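Local atomic coordinates of putative dioxygenase (Nostoc punctiforme, PDB entry 2PEB), a protein that probably acts as a metal-dependent dioxygenase of the Dopa 4,5-dioxygenase family, and holds a zinc ion in this crystal. Residues 13-18 against 83-88; 31-36 against 70-75; 94-99 against 108-113. One frame throughout, in Å; residues are numbered along the deposited sequence.

Contact 1 (13-18 against 83-88); sequences HAHVYF and LVHPET. With ZN (zinc ion), chain C.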
loop_
_atom_site.group_PDB
_atom_site.type_symbol
_atom_site.label_atom_id
_atom_site.label_comp_id
_atom_site.label_asym_id
_atom_site.label_seq_id
_atom_site.Cartn_x
_atom_site.Cartn_y
_atom_site.Cartn_z
ATOM N N HIS A 13 -8.013 6.281 -5.823
ATOM C CA HIS A 13 -8.705 6.758 -4.628
ATOM C C HIS A 13 -7.999 6.315 -3.402
ATOM O O HIS A 13 -7.555 5.185 -3.322
ATOM C CB HIS A 13 -10.072 6.120 -4.535
ATOM C CG HIS A 13 -11.090 6.701 -5.443
ATOM N ND1 HIS A 13 -12.401 6.272 -5.433
ATOM C CD2 HIS A 13 -11.015 7.694 -6.360
ATOM C CE1 HIS A 13 -13.082 6.969 -6.331
ATOM N NE2 HIS A 13 -12.274 7.856 -6.889
ATOM N N ALA A 14 -7.894 7.195 -2.433
ATOM C CA ALA A 14 -7.708 6.832 -1.024
ATOM C C ALA A 14 -9.037 6.975 -0.261
ATOM O O ALA A 14 -9.740 7.962 -0.400
ATOM C CB ALA A 14 -6.661 7.674 -0.427
ATOM N N HIS A 15 -9.397 5.935 0.483
ATOM C CA HIS A 15 -10.534 5.929 1.421
ATOM C C HIS A 15 -9.933 5.924 2.835
ATOM O O HIS A 15 -9.231 4.984 3.229
ATOM C CB HIS A 15 -11.498 4.762 1.135
ATOM C CG HIS A 15 -12.176 4.886 -0.211
ATOM N ND1 HIS A 15 -13.387 5.539 -0.357
ATOM C CD2 HIS A 15 -11.824 4.478 -1.455
ATOM C CE1 HIS A 15 -13.733 5.563 -1.623
ATOM N NE2 HIS A 15 -12.839 4.880 -2.309
ATOM N N VAL A 16 -10.139 7.022 3.553
ATOM C CA VAL A 16 -9.592 7.213 4.890
ATOM C C VAL A 16 -10.703 6.926 5.860
ATOM O O VAL A 16 -11.717 7.657 5.926
ATOM C CB VAL A 16 -9.051 8.650 5.068
ATOM C CG1 VAL A 16 -8.459 8.823 6.460
ATOM C CG2 VAL A 16 -8.007 9.009 3.991
ATOM N N TYR A 17 -10.574 5.806 6.569
ATOM C CA TYR A 17 -11.556 5.364 7.523
ATOM C C TYR A 17 -11.358 6.010 8.891
ATOM O O TYR A 17 -10.230 6.324 9.307
ATOM C CB TYR A 17 -11.564 3.830 7.621
ATOM C CG TYR A 17 -11.864 3.209 6.285
ATOM C CD1 TYR A 17 -13.172 3.032 5.879
ATOM C CD2 TYR A 17 -10.840 2.826 5.394
ATOM C CE1 TYR A 17 -13.477 2.519 4.630
ATOM C CE2 TYR A 17 -11.143 2.272 4.134
ATOM C CZ TYR A 17 -12.479 2.121 3.772
ATOM O OH TYR A 17 -12.842 1.630 2.549
ATOM N N PHE A 18 -12.465 6.194 9.590
ATOM C CA PHE A 18 -12.407 6.766 10.929
ATOM C C PHE A 18 -13.641 6.394 11.738
ATOM O O PHE A 18 -14.636 5.905 11.219
ATOM C CB PHE A 18 -12.271 8.301 10.843
ATOM C CG PHE A 18 -13.419 8.949 10.141
ATOM C CD1 PHE A 18 -14.573 9.293 10.837
ATOM C CD2 PHE A 18 -13.382 9.121 8.749
ATOM C CE1 PHE A 18 -15.648 9.825 10.186
ATOM C CE2 PHE A 18 -14.466 9.644 8.101
ATOM C CZ PHE A 18 -15.586 10.000 8.804
ATOM N N LEU A 83 -7.451 2.557 2.752
ATOM C CA LEU A 83 -7.468 1.875 1.502
ATOM C C LEU A 83 -7.065 2.762 0.342
ATOM O O LEU A 83 -7.604 3.860 0.157
ATOM C CB LEU A 83 -8.885 1.395 1.245
ATOM C CG LEU A 83 -9.142 0.740 -0.111
ATOM C CD1 LEU A 83 -8.437 -0.623 -0.183
ATOM C CD2 LEU A 83 -10.653 0.535 -0.372
ATOM N N VAL A 84 -6.124 2.316 -0.462
ATOM C CA VAL A 84 -5.840 2.960 -1.731
ATOM C C VAL A 84 -6.096 1.985 -2.894
ATOM O O VAL A 84 -5.605 0.893 -2.902
ATOM C CB VAL A 84 -4.400 3.524 -1.835
ATOM C CG1 VAL A 84 -4.173 4.200 -3.242
ATOM C CG2 VAL A 84 -4.090 4.494 -0.651
ATOM N N HIS A 85 -6.908 2.397 -3.855
ATOM C CA HIS A 85 -7.255 1.550 -4.967
ATOM C C HIS A 85 -7.114 2.331 -6.256
ATOM O O HIS A 85 -7.279 3.541 -6.280
ATOM C CB HIS A 85 -8.635 0.861 -4.804
ATOM C CG HIS A 85 -9.819 1.757 -4.997
ATOM N ND1 HIS A 85 -10.223 2.173 -6.244
ATOM C CD2 HIS A 85 -10.711 2.290 -4.120
ATOM C CE1 HIS A 85 -11.280 2.973 -6.123
ATOM N NE2 HIS A 85 -11.605 3.048 -4.847
ATOM N N PRO A 86 -6.753 1.631 -7.323
ATOM C CA PRO A 86 -6.704 2.223 -8.640
ATOM C C PRO A 86 -8.080 2.299 -9.228
ATOM O O PRO A 86 -9.030 1.718 -8.680
ATOM C CB PRO A 86 -5.837 1.247 -9.414
ATOM C CG PRO A 86 -6.155 -0.060 -8.776
ATOM C CD PRO A 86 -6.374 0.189 -7.379
ATOM N N GLU A 87 -8.160 3.064 -10.312
ATOM C CA GLU A 87 -9.369 3.162 -11.103
ATOM C C GLU A 87 -9.011 2.715 -12.492
ATOM O O GLU A 87 -8.351 3.447 -13.222
ATOM C CB GLU A 87 -9.878 4.600 -11.108
ATOM C CG GLU A 87 -10.293 5.039 -9.751
ATOM C CD GLU A 87 -10.618 6.505 -9.691
ATOM O OE1 GLU A 87 -9.739 7.340 -10.012
ATOM O OE2 GLU A 87 -11.754 6.828 -9.297
ATOM N N THR A 88 -9.415 1.480 -12.848
ATOM C CA THR A 88 -9.092 0.851 -14.096
ATOM C C THR A 88 -10.344 0.436 -14.860
ATOM O O THR A 88 -10.247 -0.189 -15.924
ATOM C CB THR A 88 -8.274 -0.428 -13.860
ATOM O OG1 THR A 88 -9.120 -1.407 -13.253
ATOM C CG2 THR A 88 -7.074 -0.145 -12.958
HETATM ZN ZN ZN C . -12.893 4.691 -4.183
#
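H13 and H15 on one strand and H85 on its neighbour bind the same zinc ion. H13 uses ND1 (2.1 Å to zinc). H15 uses NE2 (1.9 Å to zinc), and so does H85 (2.2 Å to zinc). Two more metal ligands come from elsewhere in the structure.

The strands run antiparallel and share four backbone hydrogen bonds. H13 pairs with H85 in both directions, N to O and O to N. H15 and L83 do the same, and H15 N to L83 O is the shortest of the four at 2.8 Å. A14 and V84 form the non-hydrogen-bonded pair between them. Their side chains meet on the other face of the sheet, away from the metal.

The rings lie close without stacking. CB of H13 sits over one face of the H85 ring, 3.8 Å from its centroid, in a CH-pi contact. The H13 and H85 rings stand at 62° to each other. H15 and H85 meet rim to rim, their planes only 15° apart. ND1 of H85 donates to P86 O at 2.8 Å, with that oxygen nearly in the ring plane. This bond and the zinc bond at NE2 together hold the ring's rotation.

Apolar contact is minor. L83 CB touches the edge of the Y17 ring at CE2, 3.8 Å away. The Y17 hydroxyl is hydrogen-bonded to H52. E87 OE2 comes near H13 NE2, but the angle is poor and E87 has two conformers, so a bond there is doubtful.

Three histidines on one face of two paired strands make the metal site. It is consistent with the active centre of a dioxygenase, with H85 held by its second-shell bond to P86.

Contact 2 (31-36 against 70-75); sequences EGLGAR and VPWLML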
loop_
_atom_site.group_PDB
_atom_site.type_symbol
_atom_site.label_atom_id
_atom_site.label_comp_id
_atom_site.label_asym_id
_atom_site.label_seq_id
_atom_site.Cartn_x
_atom_site.Cartn_y
_atom_site.Cartn_z
ATOM N N GLU A 31 -7.005 17.802 5.810
ATOM C CA GLU A 31 -6.472 19.147 5.580
ATOM C C GLU A 31 -5.048 19.090 5.050
ATOM O O GLU A 31 -4.683 19.832 4.141
ATOM C CB GLU A 31 -6.503 19.946 6.858
ATOM C CG GLU A 31 -6.094 21.409 6.680
ATOM C CD GLU A 31 -4.602 21.670 6.728
ATOM O OE1 GLU A 31 -3.870 20.824 7.276
ATOM O OE2 GLU A 31 -4.151 22.730 6.217
ATOM N N GLY A 32 -4.243 18.192 5.579
ATOM C CA GLY A 32 -2.894 17.997 5.064
ATOM C C GLY A 32 -2.889 17.614 3.596
ATOM O O GLY A 32 -2.083 18.097 2.818
ATOM N N LEU A 33 -3.796 16.723 3.211
ATOM C CA LEU A 33 -3.901 16.342 1.826
ATOM C C LEU A 33 -4.334 17.521 0.936
ATOM O O LEU A 33 -3.765 17.752 -0.150
ATOM C CB LEU A 33 -4.918 15.229 1.664
ATOM C CG LEU A 33 -4.460 13.905 2.186
ATOM C CD1 LEU A 33 -5.655 12.934 2.244
ATOM C CD2 LEU A 33 -3.357 13.363 1.292
ATOM N N GLY A 34 -5.394 18.210 1.319
ATOM C CA GLY A 34 -5.932 19.299 0.499
ATOM C C GLY A 34 -5.006 20.507 0.384
ATOM O O GLY A 34 -5.103 21.278 -0.550
ATOM N N ALA A 35 -4.078 20.606 1.321
ATOM C CA ALA A 35 -3.085 21.680 1.388
ATOM C C ALA A 35 -1.913 21.386 0.489
ATOM O O ALA A 35 -1.281 22.290 -0.028
ATOM C CB ALA A 35 -2.575 21.821 2.834
ATOM N N ARG A 36 -1.589 20.112 0.311
ATOM C CA ARG A 36 -0.302 19.751 -0.327
ATOM C C ARG A 36 -0.363 19.192 -1.741
ATOM O O ARG A 36 0.576 19.339 -2.492
ATOM C CB ARG A 36 0.433 18.739 0.537
ATOM C CG ARG A 36 0.882 19.234 1.870
ATOM C CD ARG A 36 1.473 18.136 2.745
ATOM N NE ARG A 36 2.145 18.712 3.907
ATOM C CZ ARG A 36 1.536 19.234 4.966
ATOM N NH1 ARG A 36 0.207 19.256 5.055
ATOM N NH2 ARG A 36 2.272 19.755 5.950
ATOM N N VAL A 70 0.695 9.006 -1.475
ATOM C CA VAL A 70 0.746 7.735 -0.784
ATOM C C VAL A 70 1.942 7.686 0.206
ATOM O O VAL A 70 1.760 7.431 1.398
ATOM C CB VAL A 70 0.712 6.544 -1.746
ATOM C CG1 VAL A 70 0.892 5.223 -0.959
ATOM C CG2 VAL A 70 -0.661 6.524 -2.509
ATOM N N PRO A 71 3.143 8.089 -0.250
ATOM C CA PRO A 71 4.231 8.230 0.762
ATOM C C PRO A 71 3.933 9.211 1.894
ATOM O O PRO A 71 4.289 8.945 3.051
ATOM C CB PRO A 71 5.436 8.605 -0.076
ATOM C CG PRO A 71 5.128 8.102 -1.465
ATOM C CD PRO A 71 3.638 8.362 -1.609
ATOM N N TRP A 72 3.224 10.306 1.598
ATOM C CA TRP A 72 2.812 11.205 2.652
ATOM C C TRP A 72 1.922 10.540 3.675
ATOM O O TRP A 72 2.142 10.696 4.880
ATOM C CB TRP A 72 2.181 12.476 2.112
ATOM C CG TRP A 72 1.997 13.544 3.125
ATOM C CD1 TRP A 72 2.900 14.504 3.503
ATOM C CD2 TRP A 72 0.805 13.787 3.903
ATOM N NE1 TRP A 72 2.336 15.319 4.465
ATOM C CE2 TRP A 72 1.052 14.899 4.729
ATOM C CE3 TRP A 72 -0.459 13.168 3.971
ATOM C CZ2 TRP A 72 0.108 15.380 5.622
ATOM C CZ3 TRP A 72 -1.408 13.671 4.868
ATOM C CH2 TRP A 72 -1.117 14.765 5.668
ATOM N N LEU A 73 0.887 9.837 3.243
ATOM C CA LEU A 73 0.018 9.091 4.135
ATOM C C LEU A 73 0.747 7.971 4.893
ATOM O O LEU A 73 0.466 7.697 6.064
ATOM C CB LEU A 73 -1.165 8.539 3.332
ATOM C CG LEU A 73 -2.189 9.562 2.819
ATOM C CD1 LEU A 73 -3.185 8.865 1.860
ATOM C CD2 LEU A 73 -2.847 10.170 4.011
HETATM N N MSE A 74 1.726 7.364 4.237
HETATM C CA MSE A 74 2.556 6.375 4.918
HETATM C C MSE A 74 3.117 6.889 6.223
HETATM O O MSE A 74 3.141 6.204 7.251
HETATM C CB MSE A 74 3.701 5.923 4.027
HETATM C CG MSE A 74 3.301 4.785 3.049
HETATM SE SE MSE A 74 4.388 4.461 1.511
HETATM C CE MSE A 74 5.040 2.841 2.084
ATOM N N LEU A 75 3.565 8.167 6.158
ATOM C CA LEU A 75 4.254 8.782 7.219
ATOM C C LEU A 75 3.299 9.525 8.149
ATOM O O LEU A 75 3.597 9.694 9.342
ATOM C CB LEU A 75 5.297 9.774 6.708
ATOM C CG LEU A 75 6.445 9.227 5.871
ATOM C CD1 LEU A 75 7.451 10.366 5.514
ATOM C CD2 LEU A 75 7.129 8.131 6.622
#
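G32 meets the indole of W72 with its backbone. Its CA lies 3.7 Å from W72 CH2, at the benzo end of the ring. A CB on G32 would fall 2.4 Å from W72 CH2, which is a clash. Glycine therefore lets the indole come right up to the helix.

L33 comes next and meets the same side of the indole, at its CE3 and CZ3 corner. Its first torsion (chi1 -72°) sets CG of L33 anti to the carbonyl carbon, 4.1 Å from W72 CZ3. CD2 of L33 touches W72 CE3 at 4.0 Å and also meets L73 CD2 at 4.2 Å. These apolar tips bring the two helices together beside the indole.

Helices 23-36 and 66-76 are the two helices of a ferredoxin-like beta-alpha-beta-beta-alpha-beta fold. The segments run at 149° to each other, roughly antiparallel. Their axes stay 11.3 Å apart, and the indole spans much of that distance. The W72 ring also meets the F37 ring edge-to-face.

R36 closes the first segment. Its chain is extended from CG to NE and crosses the indole at about a right angle. R36 CD lies 3.4 Å from W72 NE1. R36 NE is equally near W72 NE1, but both are donors and no bond forms. The guanidinium has W72 CZ2 over one face, its plane tilted 29° from the ring. NH1 of R36 makes a weak hydrogen bond back to G32 O, and R36 also packs on K3 of the second subunit.

Contact 3 (94-99 against 108-113); sequences DHAVYS and LNIEFL. With EDO (1,2-ethanediol), chain F.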
loop_
_atom_site.group_PDB
_atom_site.type_symbol
_atom_site.label_atom_id
_atom_site.label_comp_id
_atom_site.label_asym_id
_atom_site.label_seq_id
_atom_site.Cartn_x
_atom_site.Cartn_y
_atom_site.Cartn_z
ATOM N N ASP A 94 -10.648 -3.554 -8.758
ATOM C CA ASP A 94 -9.969 -2.391 -8.214
ATOM C C ASP A 94 -9.986 -2.370 -6.673
ATOM O O ASP A 94 -9.017 -2.005 -6.059
ATOM C CB ASP A 94 -10.564 -1.074 -8.741
ATOM C CG ASP A 94 -10.246 -0.843 -10.207
ATOM O OD1 ASP A 94 -9.238 -1.401 -10.669
ATOM O OD2 ASP A 94 -10.961 -0.068 -10.888
ATOM N N HIS A 95 -11.114 -2.693 -6.073
ATOM C CA HIS A 95 -11.203 -2.709 -4.616
ATOM C C HIS A 95 -10.668 -4.001 -3.972
ATOM O O HIS A 95 -10.065 -3.951 -2.921
ATOM C CB HIS A 95 -12.650 -2.567 -4.220
ATOM C CG HIS A 95 -13.208 -1.215 -4.477
ATOM N ND1 HIS A 95 -13.483 -0.746 -5.747
ATOM C CD2 HIS A 95 -13.557 -0.230 -3.627
ATOM C CE1 HIS A 95 -13.990 0.475 -5.660
ATOM N NE2 HIS A 95 -14.050 0.803 -4.381
ATOM N N ALA A 96 -10.912 -5.150 -4.595
ATOM C CA ALA A 96 -10.606 -6.403 -3.955
ATOM C C ALA A 96 -9.193 -6.960 -4.207
ATOM O O ALA A 96 -8.650 -7.666 -3.350
ATOM C CB ALA A 96 -11.669 -7.441 -4.320
ATOM N N VAL A 97 -8.654 -6.709 -5.395
ATOM C CA VAL A 97 -7.464 -7.385 -5.880
ATOM C C VAL A 97 -6.316 -6.386 -6.065
ATOM O O VAL A 97 -5.158 -6.673 -5.716
ATOM C CB VAL A 97 -7.751 -8.115 -7.219
ATOM C CG1 VAL A 97 -6.551 -8.851 -7.711
ATOM C CG2 VAL A 97 -8.943 -9.106 -7.075
ATOM N N TYR A 98 -6.629 -5.206 -6.608
ATOM C CA TYR A 98 -5.607 -4.301 -7.053
ATOM C C TYR A 98 -5.291 -3.264 -6.007
ATOM O O TYR A 98 -4.543 -2.344 -6.310
ATOM C CB TYR A 98 -5.984 -3.581 -8.373
ATOM C CG TYR A 98 -6.304 -4.453 -9.549
ATOM C CD1 TYR A 98 -5.680 -5.689 -9.736
ATOM C CD2 TYR A 98 -7.211 -4.029 -10.499
ATOM C CE1 TYR A 98 -5.943 -6.453 -10.838
ATOM C CE2 TYR A 98 -7.489 -4.787 -11.600
ATOM C CZ TYR A 98 -6.874 -6.012 -11.742
ATOM O OH TYR A 98 -7.170 -6.755 -12.819
ATOM N N SER A 99 -5.856 -3.366 -4.817
ATOM C CA SER A 99 -5.752 -2.308 -3.852
ATOM C C SER A 99 -4.572 -2.557 -2.905
ATOM O O SER A 99 -3.919 -3.617 -2.981
ATOM C CB SER A 99 -7.071 -2.189 -3.054
ATOM O OG SER A 99 -7.444 -3.458 -2.562
ATOM N N LEU A 108 -14.208 -5.106 3.164
ATOM C CA LEU A 108 -15.101 -4.399 2.255
ATOM C C LEU A 108 -16.233 -5.309 1.775
ATOM O O LEU A 108 -16.031 -6.519 1.606
ATOM C CB LEU A 108 -14.315 -3.905 1.040
ATOM C CG LEU A 108 -12.995 -3.162 1.323
ATOM C CD1 LEU A 108 -12.318 -2.855 0.022
ATOM C CD2 LEU A 108 -13.244 -1.877 2.113
ATOM N N ASN A 109 -17.409 -4.722 1.538
ATOM C CA ASN A 109 -18.486 -5.433 0.900
ATOM C C ASN A 109 -18.273 -5.378 -0.632
ATOM O O ASN A 109 -18.689 -4.449 -1.328
ATOM C CB ASN A 109 -19.860 -4.935 1.329
ATOM C CG ASN A 109 -20.975 -5.681 0.653
ATOM O OD1 ASN A 109 -20.739 -6.525 -0.213
ATOM N ND2 ASN A 109 -22.220 -5.369 1.030
ATOM N N ILE A 110 -17.578 -6.386 -1.132
ATOM C CA ILE A 110 -17.330 -6.504 -2.560
ATOM C C ILE A 110 -18.577 -6.890 -3.350
ATOM O O ILE A 110 -18.761 -6.458 -4.487
ATOM C CB ILE A 110 -16.191 -7.493 -2.841
ATOM C CG1 ILE A 110 -14.916 -7.057 -2.105
ATOM C CG2 ILE A 110 -15.928 -7.574 -4.338
ATOM C CD1 ILE A 110 -14.412 -5.668 -2.472
ATOM N N GLU A 111 -19.438 -7.704 -2.762
ATOM C CA GLU A 111 -20.652 -8.061 -3.425
ATOM C C GLU A 111 -21.488 -6.843 -3.768
ATOM O O GLU A 111 -22.234 -6.870 -4.767
ATOM C CB GLU A 111 -21.458 -9.047 -2.586
ATOM C CG GLU A 111 -22.564 -9.727 -3.364
ATOM C CD GLU A 111 -22.042 -10.498 -4.574
ATOM O OE1 GLU A 111 -20.862 -10.936 -4.542
ATOM O OE2 GLU A 111 -22.820 -10.666 -5.538
ATOM N N PHE A 112 -21.399 -5.798 -2.947
ATOM C CA PHE A 112 -22.118 -4.544 -3.230
ATOM C C PHE A 112 -21.702 -4.002 -4.595
ATOM O O PHE A 112 -22.532 -3.513 -5.353
ATOM C CB PHE A 112 -21.869 -3.496 -2.131
ATOM C CG PHE A 112 -22.497 -2.146 -2.417
ATOM C CD1 PHE A 112 -21.773 -1.151 -3.060
ATOM C CD2 PHE A 112 -23.805 -1.890 -2.046
ATOM C CE1 PHE A 112 -22.340 0.086 -3.339
ATOM C CE2 PHE A 112 -24.383 -0.645 -2.303
ATOM C CZ PHE A 112 -23.641 0.340 -2.962
ATOM N N LEU A 113 -20.404 -4.091 -4.873
ATOM C CA LEU A 113 -19.866 -3.660 -6.140
ATOM C C LEU A 113 -20.257 -4.631 -7.273
ATOM O O LEU A 113 -20.618 -4.190 -8.351
ATOM C CB LEU A 113 -18.344 -3.489 -6.041
ATOM C CG LEU A 113 -17.864 -2.514 -4.977
ATOM C CD1 LEU A 113 -16.375 -2.658 -4.844
ATOM C CD2 LEU A 113 -18.272 -1.089 -5.344
HETATM C C1 EDO F . -6.505 -5.906 -0.754
HETATM O O1 EDO F . -5.925 -6.483 0.416
HETATM C C2 EDO F . -5.510 -6.131 -1.860
HETATM O O2 EDO F . -4.219 -5.694 -1.392
#
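The backbone O of H95 accepts a hydrogen bond from S99 OG at 2.7 Å, while the side chain of H95 meets L113 and I110. S99 OG approaches from above the carbonyl plane. Just beyond, S99 O accepts from O2 of a bound 1,2-ethanediol at 2.6 Å.

The main apolar contact is a CH-pi one. L113 CD1 sits over one face of the H95 ring, 3.7 Å from its centroid, and is nearest to CG. The two side chains cross at about a right angle. I110 CD1 touches A96 CB at 3.8 Å and H95 CB a little farther off. N109 caps helix 110-115, its OD1 accepting from F112 N at 2.9 Å.

Both ring nitrogens of H95 are bonded elsewhere: ND1 donates to A91 O, and NE2 is hydrogen-bonded to an unidentified ligand. An alanine at H95 would probably strip L113 CD1 of the ring beneath it and leave A91 O without its mate.

H95 thus has an apolar contact on one ring face and polar partners at its nitrogens. With the zinc ion about 4 Å from the nearest atom of its side chain, it probably lines the pocket at the metal.

How the contacts relate
Contact 1 holds the zinc site near the centre of the chain. Contact 3 lies about 11 Å from it, centre to centre, and joins it directly: T88 OG1 and D94 OD1 are 2.6 Å apart, a probable hydrogen bond. The H95 ring also meets that of H85, so contact 3 reaches the metal pocket. Contact 2 lies about 13 Å from contact 1, centre to centre, on the helical side of the sheet. They touch where V84 CG1 meets V70 CG2 at 4.3 Å. Contacts 2 and 3 are about 24 Å apart by their centres and do not touch within the chain. Across the dimer they do: M74 and L75 pack on Y98 of the second subunit.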